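PDB 3SOL: type II secretion pathway related protein from Escherichia coli, which probably acts as the pilotin of a type II secretion system, a small lipoprotein that guides the secretin to the outer membrane. Local coordinates for residues D70-E74 and Y75-R79; D61-Y64 and V65-T68; A16-Y19 and L20-C24; P30-Q33 and S34-V38. All coordinates share one frame; numbering follows the deposited sequence.

Contact 1 (D70-E74 and Y75-R79); sequences DSTPE and YIKCR
The ammonium group of the buried Lys77 reaches back to the start of its helix, where it is held between the carbonyl of Asp70 in the preceding loop and the carboxylate of Glu74 in the first turn. Beyond CG the chain is extended (chi2 to chi4 all near 180°), which carries Lys77 NZ to within 2.8 Å of Asp70 O and 2.7 Å of Glu74 OE2. The carboxylate bond is a salt bridge on the syn side of OE2, with NZ 26° out of the plane, and the bend of Glu74 at chi2 (-61°) folds its carboxylate back toward the lysine. Leu67 O and Tyr19 OH also bind NZ, and the same tyrosine hydroxyl bonds Glu74 OE1. On the way Lys77 CE passes 3.3 Å from Thr72 O. The loop is pinned by Asp70 OD1, which accepts from Thr72 N at 2.8 Å on its anti side and from Thr72 OG1 on its syn side. Away from the lysine, Thr72 CG2 rests on Ile76 CG2 at 3.7 Å, and the Pro73 ring lies beside Ile76, with CG near CD1, while its CB meets the Tyr75 ring obliquely. Lys77 N bonds Pro73 O at 3.1 Å, starting the helical turn. An Asx turn at Asp70, followed by a helix N-terminus with Pro73 at the N-cap position, makes up this short connection between helices 53-69 and 74-84.

Contact 2 (D61-Y64 and V65-T68); sequences DDIY and VRLT
The Tyr64 ring carries the methyl of Thr68 on one face: CG2 sits 4.0 Å from the ring centroid, 25° off the normal and displaced toward the rim on the CE2 side, a CH-pi contact one helical turn along. The side chains cross at about a right angle. The other flat group, the guanidinium of Arg66, has Ile63 CA over the centre of one face, 4.2 Å above its plane, while Asp62 O lies oblique to it. A bend at chi3 (-65°) turns the arginine end back along the helix, placing NH2 3.6 Å from Ile63 CG1. Facing helix 5-23, where Ile63 packs on Ala11, Ser12 and Ser15, Ile63 and Leu67 run side by side, pointing the same way, with Ile63 CG2 4.0 Å from Leu67 CD1.

Thr68 OG1 takes the position between backbone N and carbonyl carbon, from which it donates to Val65 O at 2.9 Å; the same rotation directs CG2 to the ring. Leu67 N to Ile63 O and Thr68 N to Tyr64 O, each 2.9 Å, continue the helical pattern, whereas Arg66 N to Asp62 O is a weak bond at 3.3 Å.

Tyr64 OH is bonded by Arg23 NE, Arg18 makes a cation-pi contact with the ring, and Asp61 forms a salt bridge with Arg18. The threonine divides its work, its hydroxyl satisfied by the backbone and its methyl spent on the aromatic face. Arg66 meets this turn through apolar and backbone contact; its NH1 is 6.0 Å from Asp62 OD2, too far for a salt bridge, though the charges may attract weakly.

Contact 3 (A16-Y19 and L20-C24); sequences ATRY and LKMRC
Residues 16-23 form the last turns of helix 5-23, with Leu20 N to Ala16 O, Lys21 N to Thr17 O, Met22 N to Arg18 O and Arg23 N to Tyr19 O bonded at 2.8 to 3.0 Å; Cys24 is the first residue to leave helical geometry, and its N bonds Leu20 O only weakly. Across the final turn Arg23 lies over one face of the Tyr19 ring, touching it with CD, 3.7 Å from the centroid and 20° off the normal. Its chain is extended from CG to NE, which brings that methylene above the ring, and the guanidinium plane stands 34° from the ring plane. Cys24 SG lies at the edge of the Tyr19 ring, 4.3 Å from Tyr19 CD2. One turn back Arg18 and Met22 run alongside each other, their CG atoms 4.1 Å apart. Tyr19 OH bonds Glu74 and Lys77, and Arg23 NE bonds Tyr64 OH. An alanine at Tyr19 is likely to leave the Arg23 methylenes without their aromatic bed and Glu74 OE1 without its hydroxyl partner. This is the C-terminal end of a helix in a small all-helical pilotin domain, fastened to helix 74-84 by the Cys24-Cys78 disulfide.

Contact 4 (P30-Q33 and S34-V38); sequences PDEQ and SILNV
Asp31 and Ser34 meet through a single carboxylate oxygen. Asp31 CG sits between its own backbone N and carbonyl carbon (chi1 57°), which turns OD1 toward the first helical turn; there it takes Ser34 N at 2.8 Å, nearly in line with its own C-O bond, and Ser34 OG at 2.9 Å, from above the carboxylate plane. The serine OG lies beside its own backbone N (chi1 -70°), a rotation that brings the hydroxyl round to the same oxygen as its own N-H. Ser34 CB itself rests against Pro30 CB at 3.5 Å. With an alanine here in place of Ser34, Asp31 OD1 loses its hydroxyl donor, and the carboxylate is likely to turn more freely, held by the backbone N-H alone. Glu32 and Leu36 lie side by side and point the same way, the aliphatic part of the glutamate at CG touching Leu36 CD1 at 3.8 Å. Ile35 leads its CD1 back under the loop, to 3.2 Å from Pro30 O, while its N bonds Asp31 O at 2.9 Å. Asn37 N bonds Gln33 O. This N-cap opens helix 32-45, whose buried Ile35 reaches helix 5-23 at Val14, Thr17 and Lys21 and helix 86-93 at Phe88 and Leu92, while Leu36 turns to Gln53 and Ile56 of helix 53-69; Lys21 NZ also bonds Pro30 O.

From the N terminus the contacts come in the order 3, 4, 2, 1, in series along the chain, with none enclosing or crossing another. Each is local: contact 3 ends helix 5-23, contact 4 begins helix 32-45, contact 2 lies within helix 53-69, and contact 1 joins that helix to helix 74-84. Contact 3 touches all the others: through Lys21 to contact 4, through Arg18 and Arg23 to contact 2, and through Tyr19 and the disulfide to contact 1. Contacts 1 and 2 also meet, at Lys77 and Leu67. Contacts 1 and 4, whose centres are 24 Å apart, lie on opposite sides of the chain's centre.

Contact 1 (D70-E74 and Y75-R79)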
loop_
_atom_site.group_PDB
_atom_site.type_symbol
_atom_site.label_atom_id
_atom_site.label_comp_id
_atom_site.label_asym_id
_atom_site.label_seq_id
_atom_site.Cartn_x
_atom_site.Cartn_y
_atom_site.Cartn_z
ATOM N N ASP A 70 -5.613 -9.349 -12.008
ATOM C CA ASP A 70 -4.499 -10.286 -12.239
ATOM C C ASP A 70 -4.991 -11.709 -11.968
ATOM O O ASP A 70 -5.675 -11.936 -10.979
ATOM C CB ASP A 70 -3.338 -9.909 -11.314
ATOM C CG ASP A 70 -2.121 -10.768 -11.505
ATOM O OD1 ASP A 70 -2.150 -11.944 -11.101
ATOM O OD2 ASP A 70 -1.119 -10.250 -12.043
ATOM N N SER A 71 -4.654 -12.648 -12.860
ATOM C CA SER A 71 -5.148 -14.030 -12.781
ATOM C C SER A 71 -4.396 -14.949 -11.796
ATOM O O SER A 71 -4.778 -16.107 -11.629
ATOM C CB SER A 71 -5.129 -14.681 -14.171
ATOM O OG SER A 71 -3.790 -14.896 -14.567
ATOM N N THR A 72 -3.349 -14.454 -11.139
ATOM C CA THR A 72 -2.751 -15.179 -10.017
ATOM C C THR A 72 -3.851 -15.582 -9.024
ATOM O O THR A 72 -4.736 -14.785 -8.704
ATOM C CB THR A 72 -1.700 -14.328 -9.293
ATOM O OG1 THR A 72 -0.737 -13.856 -10.244
ATOM C CG2 THR A 72 -1.011 -15.111 -8.192
ATOM N N PRO A 73 -3.816 -16.821 -8.536
ATOM C CA PRO A 73 -4.778 -17.197 -7.496
ATOM C C PRO A 73 -4.794 -16.229 -6.337
ATOM O O PRO A 73 -3.742 -15.747 -5.901
ATOM C CB PRO A 73 -4.293 -18.583 -7.060
ATOM C CG PRO A 73 -3.698 -19.133 -8.291
ATOM C CD PRO A 73 -3.015 -17.975 -8.979
ATOM N N GLU A 74 -5.992 -15.914 -5.845
ATOM C CA GLU A 74 -6.107 -14.901 -4.809
ATOM C C GLU A 74 -5.285 -15.268 -3.560
ATOM O O GLU A 74 -4.665 -14.399 -2.956
ATOM C CB GLU A 74 -7.572 -14.695 -4.431
ATOM C CG GLU A 74 -8.439 -14.137 -5.535
ATOM C CD GLU A 74 -7.962 -12.773 -5.987
ATOM O OE1 GLU A 74 -7.798 -11.920 -5.105
ATOM O OE2 GLU A 74 -7.738 -12.596 -7.207
ATOM N N TYR A 75 -5.266 -16.542 -3.170
ATOM C CA TYR A 75 -4.556 -16.918 -1.948
ATOM C C TYR A 75 -3.046 -16.670 -2.115
ATOM O O TYR A 75 -2.370 -16.341 -1.136
ATOM C CB TYR A 75 -4.854 -18.360 -1.502
ATOM C CG TYR A 75 -4.004 -19.424 -2.154
ATOM C CD1 TYR A 75 -2.825 -19.883 -1.533
ATOM C CD2 TYR A 75 -4.361 -19.981 -3.363
ATOM C CE1 TYR A 75 -2.015 -20.854 -2.126
ATOM C CE2 TYR A 75 -3.544 -20.971 -3.976
ATOM C CZ TYR A 75 -2.369 -21.386 -3.339
ATOM O OH TYR A 75 -1.595 -22.353 -3.925
ATOM N N ILE A 76 -2.522 -16.807 -3.338
ATOM C CA ILE A 76 -1.093 -16.550 -3.581
ATOM C C ILE A 76 -0.796 -15.064 -3.501
ATOM O O ILE A 76 0.240 -14.650 -2.950
ATOM C CB ILE A 76 -0.640 -17.159 -4.937
ATOM C CG1 ILE A 76 -0.618 -18.673 -4.784
ATOM C CG2 ILE A 76 0.779 -16.661 -5.365
ATOM C CD1 ILE A 76 -0.403 -19.463 -6.072
ATOM N N LYS A 77 -1.723 -14.244 -4.011
ATOM C CA LYS A 77 -1.611 -12.779 -3.851
ATOM C C LYS A 77 -1.476 -12.431 -2.379
ATOM O O LYS A 77 -0.584 -11.652 -1.995
ATOM C CB LYS A 77 -2.830 -12.050 -4.417
ATOM C CG LYS A 77 -3.008 -12.186 -5.921
ATOM C CD LYS A 77 -4.226 -11.418 -6.404
ATOM C CE LYS A 77 -4.475 -11.622 -7.879
ATOM N NZ LYS A 77 -5.794 -11.041 -8.318
ATOM N N CYS A 78 -2.372 -12.996 -1.567
ATOM C CA CYS A 78 -2.343 -12.774 -0.113
ATOM C C CYS A 78 -1.001 -13.187 0.490
ATOM O O CYS A 78 -0.402 -12.437 1.274
ATOM C CB CYS A 78 -3.470 -13.524 0.569
ATOM S SG CYS A 78 -5.130 -12.932 0.143
ATOM N N ARG A 79 -0.513 -14.363 0.100
ATOM C CA ARG A 79 0.749 -14.860 0.670
ATOM C C ARG A 79 1.946 -14.000 0.256
ATOM O O ARG A 79 2.834 -13.745 1.061
ATOM C CB ARG A 79 0.962 -16.333 0.302
ATOM C CG ARG A 79 -0.014 -17.211 1.047
ATOM C CD ARG A 79 0.112 -18.675 0.775
ATOM N NE ARG A 79 -0.790 -19.345 1.714
ATOM C CZ ARG A 79 -0.472 -19.777 2.931
ATOM N NH1 ARG A 79 0.773 -19.723 3.397
ATOM N NH2 ARG A 79 -1.433 -20.300 3.681
#

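Contact 2 (D61-Y64 and V65-T68)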
loop_
_atom_site.group_PDB
_atom_site.type_symbol
_atom_site.label_atom_id
_atom_site.label_comp_id
_atom_site.label_asym_id
_atom_site.label_seq_id
_atom_site.Cartn_x
_atom_site.Cartn_y
_atom_site.Cartn_z
ATOM N N ASP A 61 -5.418 3.534 -6.215
ATOM C CA ASP A 61 -6.734 3.095 -6.715
ATOM C C ASP A 61 -6.607 2.383 -8.057
ATOM O O ASP A 61 -7.220 1.341 -8.282
ATOM C CB ASP A 61 -7.698 4.279 -6.883
ATOM C CG ASP A 61 -8.164 4.873 -5.550
ATOM O OD1 ASP A 61 -7.967 4.240 -4.487
ATOM O OD2 ASP A 61 -8.746 5.983 -5.580
ATOM N N ASP A 62 -5.807 2.959 -8.949
ATOM C CA ASP A 62 -5.625 2.409 -10.290
ATOM C C ASP A 62 -4.852 1.096 -10.264
ATOM O O ASP A 62 -5.195 0.153 -10.982
ATOM C CB ASP A 62 -4.894 3.416 -11.165
ATOM C CG ASP A 62 -5.739 4.636 -11.494
ATOM O OD1 ASP A 62 -6.992 4.568 -11.431
ATOM O OD2 ASP A 62 -5.135 5.669 -11.831
ATOM N N ILE A 63 -3.817 1.034 -9.425
ATOM C CA ILE A 63 -3.057 -0.190 -9.224
ATOM C C ILE A 63 -3.948 -1.271 -8.630
ATOM O O ILE A 63 -3.887 -2.428 -9.041
ATOM C CB ILE A 63 -1.836 0.030 -8.308
ATOM C CG1 ILE A 63 -0.810 0.943 -8.998
ATOM C CG2 ILE A 63 -1.188 -1.308 -7.956
ATOM C CD1 ILE A 63 0.242 1.504 -8.072
ATOM N N TYR A 64 -4.791 -0.894 -7.674
ATOM C CA TYR A 64 -5.648 -1.870 -7.026
ATOM C C TYR A 64 -6.535 -2.598 -8.035
ATOM O O TYR A 64 -6.695 -3.823 -7.969
ATOM C CB TYR A 64 -6.507 -1.181 -5.985
ATOM C CG TYR A 64 -7.377 -2.124 -5.177
ATOM C CD1 TYR A 64 -6.849 -2.833 -4.108
ATOM C CD2 TYR A 64 -8.726 -2.287 -5.476
ATOM C CE1 TYR A 64 -7.641 -3.681 -3.347
ATOM C CE2 TYR A 64 -9.525 -3.136 -4.720
ATOM C CZ TYR A 64 -8.966 -3.827 -3.655
ATOM O OH TYR A 64 -9.729 -4.674 -2.896
ATOM N N VAL A 65 -7.109 -1.844 -8.964
ATOM C CA VAL A 65 -7.929 -2.435 -10.011
ATOM C C VAL A 65 -7.127 -3.449 -10.824
ATOM O O VAL A 65 -7.609 -4.556 -11.093
ATOM C CB VAL A 65 -8.500 -1.374 -10.930
ATOM C CG1 VAL A 65 -9.151 -2.028 -12.153
ATOM C CG2 VAL A 65 -9.484 -0.504 -10.158
ATOM N N ARG A 66 -5.903 -3.092 -11.188
ATOM C CA ARG A 66 -5.047 -4.019 -11.917
ATOM C C ARG A 66 -4.770 -5.272 -11.092
ATOM O O ARG A 66 -4.793 -6.375 -11.639
ATOM C CB ARG A 66 -3.734 -3.359 -12.359
ATOM C CG ARG A 66 -3.943 -2.171 -13.267
ATOM C CD ARG A 66 -2.738 -1.896 -14.151
ATOM N NE ARG A 66 -1.535 -1.504 -13.413
ATOM C CZ ARG A 66 -1.225 -0.255 -13.040
ATOM N NH1 ARG A 66 -2.039 0.773 -13.292
ATOM N NH2 ARG A 66 -0.082 -0.033 -12.390
ATOM N N LEU A 67 -4.541 -5.111 -9.782
ATOM C CA LEU A 67 -4.259 -6.252 -8.907
ATOM C C LEU A 67 -5.453 -7.191 -8.820
ATOM O O LEU A 67 -5.265 -8.403 -8.856
ATOM C CB LEU A 67 -3.854 -5.807 -7.496
ATOM C CG LEU A 67 -2.557 -5.002 -7.350
ATOM C CD1 LEU A 67 -2.400 -4.496 -5.909
ATOM C CD2 LEU A 67 -1.363 -5.853 -7.766
ATOM N N THR A 68 -6.670 -6.652 -8.716
ATOM C CA THR A 68 -7.864 -7.510 -8.647
ATOM C C THR A 68 -8.042 -8.328 -9.933
ATOM O O THR A 68 -8.462 -9.478 -9.877
ATOM C CB THR A 68 -9.170 -6.736 -8.325
ATOM O OG1 THR A 68 -9.534 -5.877 -9.422
ATOM C CG2 THR A 68 -8.993 -5.911 -7.067
#

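Contact 3 (A16-Y19 and L20-C24)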
loop_
_atom_site.group_PDB
_atom_site.type_symbol
_atom_site.label_atom_id
_atom_site.label_comp_id
_atom_site.label_asym_id
_atom_site.label_seq_id
_atom_site.Cartn_x
_atom_site.Cartn_y
_atom_site.Cartn_z
ATOM N N ALA A 16 -1.282 -2.575 -2.169
ATOM C CA ALA A 16 -1.071 -3.922 -1.634
ATOM C C ALA A 16 -1.633 -4.041 -0.213
ATOM O O ALA A 16 -2.205 -5.067 0.166
ATOM C CB ALA A 16 0.442 -4.264 -1.660
ATOM N N THR A 17 -1.490 -2.970 0.568
ATOM C CA THR A 17 -1.995 -2.939 1.930
ATOM C C THR A 17 -3.526 -2.937 1.907
ATOM O O THR A 17 -4.178 -3.637 2.693
ATOM C CB THR A 17 -1.421 -1.705 2.694
ATOM O OG1 THR A 17 0.027 -1.779 2.665
ATOM C CG2 THR A 17 -1.877 -1.713 4.104
ATOM N N ARG A 18 -4.112 -2.178 0.979
ATOM C CA ARG A 18 -5.571 -2.238 0.751
ATOM C C ARG A 18 -6.034 -3.647 0.341
ATOM O O ARG A 18 -7.062 -4.161 0.806
ATOM C CB ARG A 18 -5.982 -1.227 -0.287
ATOM C CG ARG A 18 -7.428 -1.275 -0.674
ATOM C CD ARG A 18 -7.655 -0.221 -1.765
ATOM N NE ARG A 18 -9.034 -0.179 -2.212
ATOM C CZ ARG A 18 -9.487 0.594 -3.200
ATOM N NH1 ARG A 18 -8.664 1.395 -3.881
ATOM N NH2 ARG A 18 -10.781 0.573 -3.502
ATOM N N TYR A 19 -5.266 -4.278 -0.523
ATOM C CA TYR A 19 -5.567 -5.649 -0.931
ATOM C C TYR A 19 -5.559 -6.598 0.272
ATOM O O TYR A 19 -6.455 -7.409 0.414
ATOM C CB TYR A 19 -4.598 -6.117 -2.018
ATOM C CG TYR A 19 -5.233 -7.064 -3.021
ATOM C CD1 TYR A 19 -5.687 -6.593 -4.234
ATOM C CD2 TYR A 19 -5.384 -8.419 -2.750
ATOM C CE1 TYR A 19 -6.270 -7.429 -5.167
ATOM C CE2 TYR A 19 -5.994 -9.283 -3.689
ATOM C CZ TYR A 19 -6.422 -8.764 -4.890
ATOM O OH TYR A 19 -7.006 -9.535 -5.862
ATOM N N LEU A 20 -4.569 -6.465 1.156
ATOM C CA LEU A 20 -4.506 -7.298 2.355
ATOM C C LEU A 20 -5.720 -7.114 3.247
ATOM O O LEU A 20 -6.283 -8.094 3.764
ATOM C CB LEU A 20 -3.223 -7.006 3.146
ATOM C CG LEU A 20 -1.946 -7.591 2.571
ATOM C CD1 LEU A 20 -0.773 -7.243 3.491
ATOM C CD2 LEU A 20 -2.088 -9.136 2.385
ATOM N N LYS A 21 -6.129 -5.863 3.428
ATOM C CA LYS A 21 -7.260 -5.549 4.277
ATOM C C LYS A 21 -8.586 -6.039 3.700
ATOM O O LYS A 21 -9.417 -6.566 4.413
ATOM C CB LYS A 21 -7.335 -4.041 4.507
ATOM C CG LYS A 21 -6.292 -3.533 5.458
ATOM C CD LYS A 21 -6.163 -2.002 5.388
ATOM C CE LYS A 21 -7.404 -1.280 5.786
ATOM N NZ LYS A 21 -7.197 0.194 5.629
ATOM N N MET A 22 -8.769 -5.849 2.402
ATOM C CA MET A 22 -10.038 -6.128 1.749
ATOM C C MET A 22 -10.189 -7.627 1.421
ATOM O O MET A 22 -11.274 -8.184 1.560
ATOM C CB MET A 22 -10.161 -5.295 0.455
ATOM C CG MET A 22 -10.338 -3.796 0.687
ATOM S SD MET A 22 -12.044 -3.303 1.093
ATOM C CE MET A 22 -12.939 -4.259 -0.047
ATOM N N ARG A 23 -9.113 -8.264 0.980
ATOM C CA ARG A 23 -9.218 -9.599 0.376
ATOM C C ARG A 23 -8.441 -10.686 1.100
ATOM O O ARG A 23 -8.560 -11.865 0.740
ATOM C CB ARG A 23 -8.777 -9.499 -1.077
ATOM C CG ARG A 23 -9.821 -8.687 -1.831
ATOM C CD ARG A 23 -9.429 -8.315 -3.136
ATOM N NE ARG A 23 -10.536 -7.595 -3.785
ATOM C CZ ARG A 23 -11.371 -8.106 -4.676
ATOM N NH1 ARG A 23 -12.274 -7.315 -5.222
ATOM N NH2 ARG A 23 -11.313 -9.379 -5.024
ATOM N N CYS A 24 -7.658 -10.286 2.105
ATOM C CA CYS A 24 -6.781 -11.199 2.851
ATOM C C CYS A 24 -6.951 -11.064 4.365
ATOM O O CYS A 24 -6.044 -11.394 5.126
ATOM C CB CYS A 24 -5.321 -10.983 2.464
ATOM S SG CYS A 24 -5.029 -10.949 0.684
#

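Contact 4 (P30-Q33 and S34-V38)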
loop_
_atom_site.group_PDB
_atom_site.type_symbol
_atom_site.label_atom_id
_atom_site.label_comp_id
_atom_site.label_asym_id
_atom_site.label_seq_id
_atom_site.Cartn_x
_atom_site.Cartn_y
_atom_site.Cartn_z
ATOM N N PRO A 30 -4.035 -0.604 9.970
ATOM C CA PRO A 30 -4.773 0.644 10.168
ATOM C C PRO A 30 -5.641 1.026 8.977
ATOM O O PRO A 30 -5.538 0.422 7.917
ATOM C CB PRO A 30 -3.674 1.705 10.368
ATOM C CG PRO A 30 -2.385 0.989 10.358
ATOM C CD PRO A 30 -2.578 -0.403 9.927
ATOM N N ASP A 31 -6.466 2.048 9.158
ATOM C CA ASP A 31 -7.377 2.493 8.108
ATOM C C ASP A 31 -6.629 3.246 6.997
ATOM O O ASP A 31 -5.437 3.556 7.139
ATOM C CB ASP A 31 -8.541 3.329 8.680
ATOM C CG ASP A 31 -8.082 4.556 9.474
ATOM O OD1 ASP A 31 -7.098 5.225 9.080
ATOM O OD2 ASP A 31 -8.738 4.880 10.491
ATOM N N GLU A 32 -7.334 3.515 5.897
ATOM C CA GLU A 32 -6.727 4.142 4.713
ATOM C C GLU A 32 -6.100 5.491 5.045
ATOM O O GLU A 32 -5.005 5.802 4.565
ATOM C CB GLU A 32 -7.757 4.324 3.585
ATOM C CG GLU A 32 -7.143 4.940 2.309
ATOM C CD GLU A 32 -8.173 5.470 1.310
ATOM O OE1 GLU A 32 -8.113 5.070 0.124
ATOM O OE2 GLU A 32 -9.025 6.299 1.703
ATOM N N GLN A 33 -6.790 6.301 5.847
ATOM C CA GLN A 33 -6.256 7.592 6.253
ATOM C C GLN A 33 -4.945 7.421 7.008
ATOM O O GLN A 33 -3.983 8.148 6.764
ATOM C CB GLN A 33 -7.242 8.352 7.143
ATOM C CG GLN A 33 -6.784 9.763 7.483
ATOM C CD GLN A 33 -7.680 10.470 8.501
ATOM O OE1 GLN A 33 -8.603 9.867 9.066
ATOM N NE2 GLN A 33 -7.403 11.749 8.744
ATOM N N SER A 34 -4.919 6.477 7.944
ATOM C CA SER A 34 -3.695 6.209 8.696
ATOM C C SER A 34 -2.560 5.743 7.785
ATOM O O SER A 34 -1.427 6.205 7.907
ATOM C CB SER A 34 -3.950 5.178 9.788
ATOM O OG SER A 34 -4.761 5.759 10.795
ATOM N N ILE A 35 -2.886 4.849 6.860
ATOM C CA ILE A 35 -1.900 4.307 5.911
ATOM C C ILE A 35 -1.320 5.426 5.050
ATOM O O ILE A 35 -0.100 5.528 4.863
ATOM C CB ILE A 35 -2.539 3.210 5.004
ATOM C CG1 ILE A 35 -2.929 1.990 5.858
ATOM C CG2 ILE A 35 -1.589 2.811 3.867
ATOM C CD1 ILE A 35 -3.919 1.023 5.176
ATOM N N LEU A 36 -2.191 6.292 4.558
ATOM C CA LEU A 36 -1.742 7.437 3.749
ATOM C C LEU A 36 -0.880 8.416 4.551
ATOM O O LEU A 36 0.122 8.930 4.029
ATOM C CB LEU A 36 -2.944 8.131 3.095
ATOM C CG LEU A 36 -3.570 7.340 1.944
ATOM C CD1 LEU A 36 -4.902 7.938 1.524
ATOM C CD2 LEU A 36 -2.603 7.305 0.752
ATOM N N ASN A 37 -1.250 8.662 5.811
ATOM C CA ASN A 37 -0.460 9.523 6.710
ATOM C C ASN A 37 0.943 8.973 6.891
ATOM O O ASN A 37 1.914 9.722 6.890
ATOM C CB ASN A 37 -1.089 9.634 8.107
ATOM C CG ASN A 37 -2.381 10.448 8.128
ATOM O OD1 ASN A 37 -2.708 11.155 7.173
ATOM N ND2 ASN A 37 -3.134 10.336 9.231
ATOM N N VAL A 38 1.027 7.661 7.079
ATOM C CA VAL A 38 2.296 6.981 7.278
ATOM C C VAL A 38 3.127 6.989 5.989
ATOM O O VAL A 38 4.338 7.209 6.033
ATOM C CB VAL A 38 2.076 5.546 7.787
ATOM C CG1 VAL A 38 3.388 4.762 7.794
ATOM C CG2 VAL A 38 1.456 5.575 9.183
#